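PDB 3T6Q: CD180 antigen from Mus musculus, which may cooperate with MD-1 and TLR4 in the innate response of B-cells to bacterial lipopolysaccharide, leading to NF-kappa-B activation. Local coordinates for residues E403-A408 with S419-L424; Q452-Q457 with N470-L475. All coordinates share one frame; numbering follows the deposited sequence.

Contact 1 of 2, residues E403-A408 with S419-L424; sequences ELLDLA and SPFQNL. With NAG (2-acetamido-2-deoxy-beta-D-glucopyranose), chain F; NAG (2-acetamido-2-deoxy-beta-D-glucopyranose), chain E.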
loop_
_atom_site.group_PDB
_atom_site.type_symbol
_atom_site.label_atom_id
_atom_site.label_comp_id
_atom_site.label_asym_id
_atom_site.label_seq_id
_atom_site.Cartn_x
_atom_site.Cartn_y
_atom_site.Cartn_z
ATOM N N GLU A 403 14.703 -28.304 40.662
ATOM C CA GLU A 403 15.624 -27.177 40.869
ATOM C C GLU A 403 14.905 -25.834 40.882
ATOM O O GLU A 403 15.422 -24.865 41.438
ATOM C CB GLU A 403 16.692 -27.114 39.759
ATOM C CG GLU A 403 17.483 -28.416 39.707
ATOM C CD GLU A 403 18.737 -28.330 38.875
ATOM O OE1 GLU A 403 18.782 -27.547 37.893
ATOM O OE2 GLU A 403 19.668 -29.091 39.199
ATOM N N LEU A 404 13.742 -25.779 40.245
ATOM C CA LEU A 404 12.955 -24.556 40.264
ATOM C C LEU A 404 11.504 -24.944 40.533
ATOM O O LEU A 404 11.017 -25.892 39.934
ATOM C CB LEU A 404 13.068 -23.814 38.921
ATOM C CG LEU A 404 12.278 -22.469 38.904
ATOM C CD1 LEU A 404 12.991 -21.456 38.039
ATOM C CD2 LEU A 404 10.825 -22.656 38.411
ATOM N N LEU A 405 10.845 -24.211 41.437
ATOM C CA LEU A 405 9.424 -24.441 41.763
ATOM C C LEU A 405 8.715 -23.066 41.805
ATOM O O LEU A 405 9.120 -22.210 42.590
ATOM C CB LEU A 405 9.354 -25.114 43.129
ATOM C CG LEU A 405 8.161 -26.010 43.525
ATOM C CD1 LEU A 405 7.894 -26.153 45.029
ATOM C CD2 LEU A 405 6.883 -25.925 42.658
ATOM N N ASP A 406 7.717 -22.842 40.933
ATOM C CA ASP A 406 7.075 -21.539 40.870
ATOM C C ASP A 406 5.636 -21.757 41.311
ATOM O O ASP A 406 4.931 -22.501 40.698
ATOM C CB ASP A 406 7.174 -20.980 39.439
ATOM C CG ASP A 406 6.741 -19.529 39.333
ATOM O OD1 ASP A 406 6.119 -19.003 40.317
ATOM O OD2 ASP A 406 7.004 -18.899 38.269
ATOM N N LEU A 407 5.242 -21.116 42.408
ATOM C CA LEU A 407 3.903 -21.198 42.960
ATOM C C LEU A 407 3.329 -19.787 43.108
ATOM O O LEU A 407 2.389 -19.552 43.895
ATOM C CB LEU A 407 4.009 -21.911 44.336
ATOM C CG LEU A 407 4.204 -23.439 44.198
ATOM C CD1 LEU A 407 4.695 -24.050 45.512
ATOM C CD2 LEU A 407 2.913 -24.138 43.756
ATOM N N ALA A 408 3.904 -18.838 42.381
ATOM C CA ALA A 408 3.470 -17.416 42.518
ATOM C C ALA A 408 1.959 -17.304 42.265
ATOM O O ALA A 408 1.445 -17.905 41.312
ATOM C CB ALA A 408 4.234 -16.512 41.566
ATOM N N SER A 419 6.226 -29.407 56.920
ATOM C CA SER A 419 7.375 -29.062 56.070
ATOM C C SER A 419 7.159 -29.536 54.624
ATOM O O SER A 419 7.669 -30.569 54.231
ATOM C CB SER A 419 8.679 -29.640 56.629
ATOM O OG SER A 419 8.893 -29.165 57.935
ATOM N N PRO A 420 6.419 -28.736 53.826
ATOM C CA PRO A 420 5.979 -29.225 52.539
ATOM C C PRO A 420 7.107 -29.423 51.548
ATOM O O PRO A 420 6.958 -30.267 50.663
ATOM C CB PRO A 420 4.970 -28.152 52.042
ATOM C CG PRO A 420 5.099 -26.991 52.962
ATOM C CD PRO A 420 5.841 -27.419 54.189
ATOM N N PHE A 421 8.221 -28.689 51.714
ATOM C CA PHE A 421 9.362 -28.747 50.767
ATOM C C PHE A 421 10.501 -29.652 51.265
ATOM O O PHE A 421 11.602 -29.647 50.712
ATOM C CB PHE A 421 9.894 -27.318 50.516
ATOM C CG PHE A 421 8.818 -26.341 50.190
ATOM C CD1 PHE A 421 8.205 -26.358 48.928
ATOM C CD2 PHE A 421 8.369 -25.436 51.155
ATOM C CE1 PHE A 421 7.175 -25.466 48.648
ATOM C CE2 PHE A 421 7.332 -24.550 50.878
ATOM C CZ PHE A 421 6.732 -24.564 49.619
ATOM N N GLN A 422 10.208 -30.467 52.262
ATOM C CA GLN A 422 11.190 -31.375 52.858
ATOM C C GLN A 422 11.825 -32.265 51.768
ATOM O O GLN A 422 11.110 -32.739 50.917
ATOM C CB GLN A 422 10.451 -32.258 53.857
ATOM C CG GLN A 422 11.310 -33.254 54.604
ATOM C CD GLN A 422 10.547 -33.912 55.741
ATOM O OE1 GLN A 422 10.320 -33.294 56.770
ATOM N NE2 GLN A 422 10.131 -35.160 55.546
ATOM N N ASN A 423 13.140 -32.510 51.815
ATOM C CA ASN A 423 13.776 -33.411 50.828
ATOM C C ASN A 423 13.685 -32.887 49.359
ATOM O O ASN A 423 13.668 -33.646 48.406
ATOM C CB ASN A 423 13.227 -34.853 50.960
ATOM C CG ASN A 423 13.589 -35.522 52.312
ATOM O OD1 ASN A 423 14.571 -35.166 52.959
ATOM N ND2 ASN A 423 12.797 -36.509 52.718
ATOM N N LEU A 424 13.664 -31.568 49.197
ATOM C CA LEU A 424 13.946 -30.978 47.898
ATOM C C LEU A 424 15.365 -30.389 47.971
ATOM O O LEU A 424 15.577 -29.162 47.892
ATOM C CB LEU A 424 12.919 -29.899 47.543
ATOM C CG LEU A 424 11.528 -30.422 47.164
ATOM C CD1 LEU A 424 10.602 -29.220 46.872
ATOM C CD2 LEU A 424 11.585 -31.405 45.987
HETATM C C1 NAG F . 8.779 -16.374 40.144
HETATM C C2 NAG F . 8.343 -15.797 38.788
HETATM C C3 NAG F . 9.300 -16.346 37.707
HETATM C C4 NAG F . 10.789 -16.083 38.040
HETATM C C5 NAG F . 11.100 -16.541 39.471
HETATM C C6 NAG F . 12.510 -16.149 39.924
HETATM C C7 NAG F . 5.971 -15.306 38.282
HETATM C C8 NAG F . 4.578 -15.853 37.999
HETATM N N2 NAG F . 6.941 -16.185 38.507
HETATM O O3 NAG F . 8.987 -15.727 36.451
HETATM O O4 NAG F . 11.628 -16.906 37.213
HETATM O O5 NAG F . 10.153 -16.014 40.399
HETATM O O6 NAG F . 12.684 -14.752 39.792
HETATM O O7 NAG F . 6.172 -14.094 38.291
HETATM C C1 NAG E . 5.398 -19.783 35.434
HETATM C C2 NAG E . 6.579 -18.956 34.870
HETATM C C3 NAG E . 6.233 -17.449 34.900
HETATM C C4 NAG E . 4.856 -17.183 34.298
HETATM C C5 NAG E . 3.829 -18.112 34.918
HETATM C C6 NAG E . 2.408 -17.944 34.382
HETATM C C7 NAG E . 8.985 -19.449 35.038
HETATM C C8 NAG E . 10.128 -19.724 35.965
HETATM N N2 NAG E . 7.787 -19.224 35.614
HETATM O O3 NAG E . 7.219 -16.763 34.174
HETATM O O4 NAG E . 4.379 -15.860 34.556
HETATM O O5 NAG E . 4.221 -19.475 34.750
HETATM O O6 NAG E . 2.291 -18.508 33.074
HETATM O O7 NAG E . 9.186 -19.428 33.824
#
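Leu405 and Phe421 carry this contact. The CD1 methyl of Leu405 lies 3.8 Å from CE1 of Phe421. It reaches the ring at its edge, near the ring plane. CD1 of Leu407 comes to the same edge, with its closest approach of 4.2 Å also to Phe421 CE1. Leu405 of the strand and Leu407 just past its end thus share the CE1 edge of the ring. Leu424 adds a looser touch, its CD1 standing 4.5 Å from Leu405 CD1. All four side chains are buried, and the contact across the segments is wholly apolar.

This is the cross-section of a leucine-rich repeat, LRR 14. Strand 404-406 is its concave side, and 419-424 belongs to the loop that returns toward strand 429-431. Leu405 and Leu407 alternate with Leu404 and Asp406, so one set of side chains enters the core while the other set faces the glycans. Phe421 fills the core from the returning side.

A type I turn from Ser419 to Gln422 and a type II turn from Phe421 to Leu424 present Phe421 and Leu424 to the strand. Ser419 ties this loop to both neighbouring coils: its N bonds to Thr393 OG1 and its OG to Gln443 O.

On the other side of the strand, Asp406 OD2 accepts two amides. N2 of the chain F NAG is 2.7 Å from Asp406 OD2, and N2 of the chain E NAG is 2.8 Å from the same atom. With chi1 at -170° the carboxyl group of Asp406 extends away from the backbone N, where OD2 can meet both sugars while OD1 turns back to Ala408 N. That second bond is 3.0 Å from Ala408 N to Asp406 OD1, nearly along the C-O axis. This Asx turn helps to fix the carboxylate that the two sugars share.

Contact 2 of 2, residues Q452-Q457 with N470-L475; sequences QHLNLQ and NSLQTL. With NAG (2-acetamido-2-deoxy-beta-D-glucopyranose), chain F.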
loop_
_atom_site.group_PDB
_atom_site.type_symbol
_atom_site.label_atom_id
_atom_site.label_comp_id
_atom_site.label_asym_id
_atom_site.label_seq_id
_atom_site.Cartn_x
_atom_site.Cartn_y
_atom_site.Cartn_z
ATOM N N GLN A 452 18.803 -20.969 46.820
ATOM C CA GLN A 452 19.542 -19.726 46.556
ATOM C C GLN A 452 18.663 -18.489 46.412
ATOM O O GLN A 452 19.127 -17.372 46.646
ATOM C CB GLN A 452 20.325 -19.840 45.247
ATOM C CG GLN A 452 21.443 -20.888 45.263
ATOM C CD GLN A 452 22.112 -20.969 43.904
ATOM O OE1 GLN A 452 21.906 -20.107 43.044
ATOM N NE2 GLN A 452 22.862 -22.019 43.679
ATOM N N HIS A 453 17.401 -18.695 46.038
ATOM C CA HIS A 453 16.556 -17.589 45.556
ATOM C C HIS A 453 15.147 -17.849 46.052
ATOM O O HIS A 453 14.527 -18.878 45.722
ATOM C CB HIS A 453 16.647 -17.523 44.023
ATOM C CG HIS A 453 15.918 -16.385 43.370
ATOM N ND1 HIS A 453 16.143 -16.033 42.079
ATOM C CD2 HIS A 453 14.877 -15.566 43.822
ATOM C CE1 HIS A 453 15.323 -15.026 41.733
ATOM N NE2 HIS A 453 14.535 -14.743 42.790
ATOM N N LEU A 454 14.632 -16.941 46.893
ATOM C CA LEU A 454 13.290 -17.136 47.464
ATOM C C LEU A 454 12.497 -15.869 47.294
ATOM O O LEU A 454 12.922 -14.794 47.791
ATOM C CB LEU A 454 13.367 -17.483 48.949
ATOM C CG LEU A 454 12.077 -17.653 49.753
ATOM C CD1 LEU A 454 11.280 -18.834 49.183
ATOM C CD2 LEU A 454 12.407 -17.854 51.227
ATOM N N ASN A 455 11.368 -15.953 46.573
ATOM C CA ASN A 455 10.575 -14.747 46.384
ATOM C C ASN A 455 9.362 -14.894 47.272
ATOM O O ASN A 455 8.541 -15.810 47.077
ATOM C CB ASN A 455 10.176 -14.559 44.894
ATOM C CG ASN A 455 9.410 -13.261 44.616
ATOM O OD1 ASN A 455 9.598 -12.670 43.566
ATOM N ND2 ASN A 455 8.523 -12.853 45.499
ATOM N N LEU A 456 9.237 -13.985 48.245
ATOM C CA LEU A 456 8.071 -13.967 49.119
ATOM C C LEU A 456 7.330 -12.655 49.090
ATOM O O LEU A 456 6.721 -12.248 50.103
ATOM C CB LEU A 456 8.505 -14.234 50.551
ATOM C CG LEU A 456 9.106 -15.593 50.880
ATOM C CD1 LEU A 456 9.550 -15.591 52.314
ATOM C CD2 LEU A 456 8.088 -16.706 50.639
ATOM N N GLN A 457 7.338 -11.976 47.946
ATOM C CA GLN A 457 6.581 -10.761 47.827
ATOM C C GLN A 457 5.117 -11.028 48.177
ATOM O O GLN A 457 4.548 -12.049 47.761
ATOM C CB GLN A 457 6.693 -10.242 46.395
ATOM C CG GLN A 457 6.046 -8.901 46.192
ATOM C CD GLN A 457 6.092 -8.418 44.758
ATOM O OE1 GLN A 457 5.056 -8.197 44.140
ATOM N NE2 GLN A 457 7.283 -8.225 44.239
ATOM N N ASN A 470 11.992 -17.478 62.784
ATOM C CA ASN A 470 11.124 -17.345 61.620
ATOM C C ASN A 470 11.426 -18.513 60.651
ATOM O O ASN A 470 12.384 -19.274 60.871
ATOM C CB ASN A 470 11.345 -15.955 61.003
ATOM C CG ASN A 470 12.785 -15.737 60.549
ATOM O OD1 ASN A 470 13.268 -16.419 59.624
ATOM N ND2 ASN A 470 13.491 -14.791 61.191
ATOM N N SER A 471 10.620 -18.681 59.604
ATOM C CA SER A 471 10.880 -19.786 58.643
ATOM C C SER A 471 12.212 -19.704 57.880
ATOM O O SER A 471 12.693 -20.721 57.386
ATOM C CB SER A 471 9.766 -19.857 57.611
ATOM O OG SER A 471 9.846 -18.702 56.792
ATOM N N LEU A 472 12.793 -18.498 57.775
ATOM C CA LEU A 472 13.957 -18.265 56.903
ATOM C C LEU A 472 15.269 -18.761 57.456
ATOM O O LEU A 472 16.211 -18.987 56.703
ATOM C CB LEU A 472 14.101 -16.770 56.538
ATOM C CG LEU A 472 12.862 -16.061 55.989
ATOM C CD1 LEU A 472 13.139 -14.559 55.965
ATOM C CD2 LEU A 472 12.505 -16.560 54.579
ATOM N N GLN A 473 15.354 -18.924 58.772
ATOM C CA GLN A 473 16.643 -19.202 59.414
ATOM C C GLN A 473 17.239 -20.593 59.040
ATOM O O GLN A 473 18.408 -20.850 59.314
ATOM C CB GLN A 473 16.555 -18.992 60.942
ATOM C CG GLN A 473 16.153 -17.577 61.413
ATOM C CD GLN A 473 17.337 -16.635 61.669
ATOM O OE1 GLN A 473 18.175 -16.441 60.802
ATOM N NE2 GLN A 473 17.378 -16.015 62.861
ATOM N N THR A 474 16.453 -21.459 58.388
ATOM C CA THR A 474 16.977 -22.734 57.849
ATOM C C THR A 474 17.615 -22.645 56.455
ATOM O O THR A 474 18.105 -23.655 55.947
ATOM C CB THR A 474 15.890 -23.855 57.798
ATOM O OG1 THR A 474 14.800 -23.474 56.919
ATOM C CG2 THR A 474 15.364 -24.196 59.196
ATOM N N LEU A 475 17.601 -21.464 55.830
ATOM C CA LEU A 475 18.024 -21.344 54.421
ATOM C C LEU A 475 19.490 -20.860 54.311
ATOM O O LEU A 475 19.779 -19.768 53.829
ATOM C CB LEU A 475 17.028 -20.431 53.633
ATOM C CG LEU A 475 15.582 -20.972 53.689
ATOM C CD1 LEU A 475 14.619 -19.948 53.104
ATOM C CD2 LEU A 475 15.443 -22.313 52.960
HETATM C C1 NAG F . 8.779 -16.374 40.144
HETATM C C2 NAG F . 8.343 -15.797 38.788
HETATM C C3 NAG F . 9.300 -16.346 37.707
HETATM C C4 NAG F . 10.789 -16.083 38.040
HETATM C C5 NAG F . 11.100 -16.541 39.471
HETATM C C6 NAG F . 12.510 -16.149 39.924
HETATM C C7 NAG F . 5.971 -15.306 38.282
HETATM C C8 NAG F . 4.578 -15.853 37.999
HETATM N N2 NAG F . 6.941 -16.185 38.507
HETATM O O3 NAG F . 8.987 -15.727 36.451
HETATM O O4 NAG F . 11.628 -16.906 37.213
HETATM O O5 NAG F . 10.153 -16.014 40.399
HETATM O O6 NAG F . 12.684 -14.752 39.792
HETATM O O7 NAG F . 6.172 -14.094 38.291
#
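The first torsions of Leu454 and Leu472 carry their ends toward each other. Leu454 holds CG opposite its backbone N (chi1 177°), which extends the side chain from the strand into the core. Leu472 instead sets CG opposite its carbonyl carbon (chi1 -51°). Its CB bond does not aim at the strand, yet the end of the chain comes close. The two CD2 methyls, of Leu454 and Leu472, then lie 3.6 Å apart.

Leu454 CD2 has a second partner, Leu475 CD1, also at 3.6 Å. Here the side chains cross at about a right angle. One methyl of the strand is therefore shared by two leucines of the loop. Leu456 CD1 packs 3.8 Å from Leu472 CD2, and these two side chains run past each other in opposite directions. Only aliphatic groups meet, and all four residues are buried.

Residues 471-473 have helical backbone angles, and Leu475 N bonds to Leu472 O. This turn brings Leu475 to face the strand and lets the end of Leu472 reach it. Just before it, Asn470 OD1 accepts from Leu472 N at 2.8 Å in an Asx turn. The donor lies in the carbonyl plane, though the N-H...O angle is bent to 133°. Asn470 ND2 is bonded to Ala495 O and Gln467 O, which fixes the amide further.

The pairing spans the hydrophobic core of LRR 16, from its concave strand to its convex loop. On the concave side, His453 CE1 comes within 3.3 Å of O6 of the chain F NAG. Strand 453-455 lies between the parallel strands 429-431 and 480-482 of the solenoid. Leu454 also packs on Leu430 of the first, while Leu472 reaches Leu481 of the second.

Overall arrangement
Contacts 1 and 2 are equivalent cross-sections of two coils of one solenoid, LRR 14 and LRR 16. Their centres are 11 Å apart, and they do not touch. Strand 429-431 lies between their strands and packs against both. Each contact is a buried core of apolar side chains joining a concave strand to a returning loop. Contact 1 fills this core with a phenyl ring, held on two overlapping beta turns. Contact 2 uses leucines alone, and its loop has helical backbone angles at 471-473. At the concave surface both approach the chain F sugar, but contact 1 hydrogen-bonds it through a carboxylate, whereas contact 2 meets it with a histidine ring.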